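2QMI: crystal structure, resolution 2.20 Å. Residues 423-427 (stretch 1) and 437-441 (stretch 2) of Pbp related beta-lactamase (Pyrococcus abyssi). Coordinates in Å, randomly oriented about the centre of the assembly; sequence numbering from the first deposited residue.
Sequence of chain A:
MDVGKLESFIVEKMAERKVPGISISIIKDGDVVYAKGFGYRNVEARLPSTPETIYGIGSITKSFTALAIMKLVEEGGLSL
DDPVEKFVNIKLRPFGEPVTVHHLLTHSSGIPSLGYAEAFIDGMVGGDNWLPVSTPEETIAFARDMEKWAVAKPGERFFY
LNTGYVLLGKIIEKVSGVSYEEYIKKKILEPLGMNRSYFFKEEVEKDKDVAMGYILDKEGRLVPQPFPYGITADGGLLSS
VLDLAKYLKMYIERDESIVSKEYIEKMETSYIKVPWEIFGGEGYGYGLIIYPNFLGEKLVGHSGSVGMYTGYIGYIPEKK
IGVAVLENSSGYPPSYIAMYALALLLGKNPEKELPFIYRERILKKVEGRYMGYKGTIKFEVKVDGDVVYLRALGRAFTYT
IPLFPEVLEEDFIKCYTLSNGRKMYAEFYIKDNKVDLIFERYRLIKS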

ATOM      1  N   LYS A 423       8.953  28.718 -30.399  1.00 34.71           N
ATOM      2  CA  LYS A 423       9.950  28.188 -29.481  1.00 34.18           C
ATOM      3  C   LYS A 423      10.404  29.211 -28.439  1.00 34.32           C
ATOM      4  O   LYS A 423      10.792  30.338 -28.768  1.00 34.99           O
ATOM      5  N   MET A 424      10.322  28.799 -27.174  1.00 34.50           N
ATOM      6  CA  MET A 424      10.713  29.609 -26.023  1.00 33.80           C
ATOM      7  C   MET A 424      12.023  28.993 -25.506  1.00 32.58           C
ATOM      8  O   MET A 424      12.120  27.774 -25.356  1.00 32.10           O
ATOM      9  N   TYR A 425      13.024  29.821 -25.222  1.00 29.96           N
ATOM     10  CA  TYR A 425      14.316  29.292 -24.797  1.00 29.04           C
ATOM     11  C   TYR A 425      14.699  29.332 -23.326  1.00 27.59           C
ATOM     12  O   TYR A 425      14.208  30.151 -22.544  1.00 27.29           O
ATOM     13  N   ALA A 426      15.615  28.433 -22.980  1.00 25.35           N
ATOM     14  CA  ALA A 426      16.172  28.330 -21.636  1.00 25.42           C
ATOM     15  C   ALA A 426      17.691  28.344 -21.841  1.00 24.50           C
ATOM     16  O   ALA A 426      18.176  27.953 -22.905  1.00 24.63           O
ATOM     17  N   GLU A 427      18.434  28.810 -20.843  1.00 24.51           N
ATOM     18  CA  GLU A 427      19.893  28.860 -20.943  1.00 24.66           C
ATOM     19  C   GLU A 427      20.562  28.373 -19.667  1.00 23.48           C
ATOM     20  O   GLU A 427      20.190  28.780 -18.569  1.00 23.20           O
ATOM     21  N   LEU A 437      20.494  28.745 -14.381  1.00 23.21           N
ATOM     22  CA  LEU A 437      19.460  28.471 -15.370  1.00 22.38           C
ATOM     23  C   LEU A 437      18.580  29.710 -15.535  1.00 22.25           C
ATOM     24  O   LEU A 437      18.035  30.230 -14.567  1.00 21.42           O
ATOM     25  N   ILE A 438      18.468  30.194 -16.763  1.00 22.09           N
ATOM     26  CA  ILE A 438      17.639  31.357 -17.050  1.00 22.20           C
ATOM     27  C   ILE A 438      16.515  30.851 -17.939  1.00 22.22           C
ATOM     28  O   ILE A 438      16.749  30.504 -19.095  1.00 23.22           O
ATOM     29  N   PHE A 439      15.301  30.802 -17.404  1.00 21.35           N
ATOM     30  CA  PHE A 439      14.163  30.321 -18.175  1.00 20.91           C
ATOM     31  C   PHE A 439      12.991  31.305 -18.112  1.00 20.22           C
ATOM     32  O   PHE A 439      12.339  31.462 -17.078  1.00 16.95           O
ATOM     33  N   GLU A 440      12.731  31.948 -19.245  1.00 18.37           N
ATOM     34  CA  GLU A 440      11.686  32.955 -19.366  1.00 19.02           C
ATOM     35  C   GLU A 440      11.896  34.048 -18.317  1.00 17.68           C
ATOM     36  O   GLU A 440      12.867  34.802 -18.398  1.00 16.06           O
ATOM     37  N   ARG A 441      11.015  34.123 -17.323  1.00 15.50           N
ATOM     38  CA  ARG A 441      11.128  35.154 -16.291  1.00 16.89           C
ATOM     39  C   ARG A 441      12.041  34.814 -15.120  1.00 16.07           C
ATOM     40  O   ARG A 441      12.535  35.706 -14.444  1.00 18.55           O
TER

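The frame for the side chains is set by the backbone. Strand 423-427 and strand 437-439 run antiparallel, with 167° between their N-to-C directions and a closest axis approach of 4.7 Å. Glu 427 and Ile 438 form a hydrogen-bonded pair, CA to CA 5.1 Å: Glu 427 N donates to Ile 438 O at 3.0 Å with an angle of 148° at the hydrogen, and Ile 438 N donates to Glu 427 O at 2.9 Å and 166°, the straighter of the two. The same carbonyl oxygens each accept a CA-H...O contact, Ala 426 CA to Ile 438 O at 3.4 Å and Leu 437 CA to Glu 427 O at 3.3 Å. Together the two stretches bury 371 Å², both sides summed.

Apolar packing gathers around Phe 439, whose side chain lies on the same face of the sheet as that of Ala 426. With chi1 at -178° (t) and chi2 at 54°, its ring comes nearer to the first strand than its CA-to-CB bond alone would suggest. Phe 439 CD1 lies 3.5 Å from Ala 426 CB and 3.7 Å from Tyr 425 O, while Phe 439 CZ lies 3.3 Å from Met 424 CE. The ring thus spans the stretch from Ala 426 to Met 424, and all three neighbours approach it obliquely. Met 424 points toward the second stretch and is extended through chi1 (-170°, t) and chi2 (169°, t); chi3 at 84° (p) then turns the terminal methyl to the ring. Its sulfur also comes near the next residue, Met 424 SD to Glu 440 CG being 4.4 Å. Leu 437 starts sideways, but its t, p rotamer (169°, 54°) brings the end of the side chain nearer, with Leu 437 CD1 4.2 Å from Ala 426 CB. The small methyl of Ala 426 therefore meets both Phe 439 and Leu 437.

Glu 427 and Ile 438 share the other face. Glu 427 has chi1 at -70° (m) and chi2 at 97°, between wells, while Ile 438 is m, m (-55°, -62°) and its end leads away from the first strand. Their side chains meet at Glu 427 OE1 and Ile 438 CB, 4.2 Å apart, a van der Waals approach of a carboxylate oxygen to an aliphatic carbon, with no hydrogen bond between the two side chains. Tyr 425 points away, with its side chain no closer than 6.6 Å, so its contacts with the second stretch come through its backbone.

No side-chain hydrogen bond or salt bridge crosses between the stretches. The charged pairing is local to the second: Arg 441 NE lies 2.7 Å from Glu 440 OE1 in a salt bridge, and Arg 441 NH2 donates to Glu 440 OE2 at 3.0 Å and 161°. Arg 441 N also donates to Glu 440 OE1, at 2.8 Å and 147°. Arg 441 and Lys 423 both remain out of reach of the opposing stretch.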

ATOM      1  CB  LYS A 423      11.156  27.640 -30.258  1.00 34.09           C
ATOM      2  CG  LYS A 423      11.769  28.605 -31.248  1.00 32.58           C
ATOM      3  CD  LYS A 423      13.081  28.056 -31.812  1.00 31.47           C
ATOM      4  CE  LYS A 423      12.911  26.763 -32.588  1.00 30.43           C
ATOM      5  NZ  LYS A 423      14.234  26.295 -33.121  1.00 30.15           N
ATOM      6  CB  MET A 424       9.610  29.541 -24.961  1.00 34.64           C
ATOM      7  CG  MET A 424       9.776  30.515 -23.818  1.00 37.32           C
ATOM      8  SD  MET A 424       8.286  30.602 -22.778  1.00 39.15           S
ATOM      9  CE  MET A 424       8.575  29.159 -21.663  1.00 39.33           C
ATOM     10  CB  TYR A 425      15.435  29.980 -25.576  1.00 29.32           C
ATOM     11  CG  TYR A 425      15.254  29.986 -27.074  1.00 31.59           C
ATOM     12  CD1 TYR A 425      14.242  30.749 -27.674  1.00 32.16           C
ATOM     13  CD2 TYR A 425      16.115  29.261 -27.898  1.00 32.04           C
ATOM     14  CE1 TYR A 425      14.100  30.792 -29.061  1.00 33.47           C
ATOM     15  CE2 TYR A 425      15.982  29.295 -29.286  1.00 33.72           C
ATOM     16  CZ  TYR A 425      14.977  30.064 -29.861  1.00 34.51           C
ATOM     17  OH  TYR A 425      14.871  30.125 -31.241  1.00 35.80           O
ATOM     18  CB  ALA A 426      15.735  27.025 -20.973  1.00 24.27           C
ATOM     19  CB  GLU A 427      20.381  30.279 -21.247  1.00 25.62           C
ATOM     20  CG  GLU A 427      20.051  30.783 -22.641  1.00 29.84           C
ATOM     21  CD  GLU A 427      18.796  31.639 -22.679  1.00 32.05           C
ATOM     22  OE1 GLU A 427      18.754  32.682 -21.986  1.00 32.49           O
ATOM     23  OE2 GLU A 427      17.851  31.276 -23.414  1.00 33.99           O
ATOM     24  CB  LEU A 437      18.599  27.274 -14.939  1.00 20.32           C
ATOM     25  CG  LEU A 437      17.323  27.029 -15.754  1.00 20.29           C
ATOM     26  CD1 LEU A 437      17.649  26.913 -17.230  1.00 20.90           C
ATOM     27  CD2 LEU A 437      16.641  25.777 -15.269  1.00 21.47           C
ATOM     28  CB  ILE A 438      18.399  32.449 -17.837  1.00 22.28           C
ATOM     29  CG1 ILE A 438      19.680  32.861 -17.101  1.00 22.41           C
ATOM     30  CG2 ILE A 438      17.477  33.642 -18.067  1.00 22.54           C
ATOM     31  CD1 ILE A 438      19.462  33.472 -15.731  1.00 24.34           C
ATOM     32  CB  PHE A 439      13.744  28.940 -17.667  1.00 22.26           C
ATOM     33  CG  PHE A 439      12.610  28.335 -18.432  1.00 24.44           C
ATOM     34  CD1 PHE A 439      12.680  28.207 -19.816  1.00 26.14           C
ATOM     35  CD2 PHE A 439      11.466  27.897 -17.771  1.00 25.71           C
ATOM     36  CE1 PHE A 439      11.625  27.651 -20.534  1.00 27.35           C
ATOM     37  CE2 PHE A 439      10.402  27.339 -18.478  1.00 27.26           C
ATOM     38  CZ  PHE A 439      10.483  27.217 -19.863  1.00 27.76           C
ATOM     39  CB  GLU A 440      10.287  32.343 -19.226  1.00 20.64           C
ATOM     40  CG  GLU A 440       9.178  33.361 -19.528  1.00 23.73           C
ATOM     41  CD  GLU A 440       8.088  33.393 -18.464  1.00 25.10           C
ATOM     42  OE1 GLU A 440       8.409  33.182 -17.273  1.00 25.73           O
ATOM     43  OE2 GLU A 440       6.915  33.640 -18.819  1.00 25.31           O
ATOM     44  CB  ARG A 441       9.746  35.487 -15.714  1.00 16.19           C
ATOM     45  CG  ARG A 441       9.262  34.485 -14.657  1.00 17.99           C
ATOM     46  CD  ARG A 441       7.779  34.668 -14.333  1.00 18.24           C
ATOM     47  NE  ARG A 441       6.970  34.599 -15.546  1.00 19.89           N
ATOM     48  CZ  ARG A 441       5.683  34.920 -15.621  1.00 22.12           C
ATOM     49  NH1 ARG A 441       5.028  35.334 -14.541  1.00 21.17           N
ATOM     50  NH2 ARG A 441       5.060  34.855 -16.793  1.00 22.37           N
TER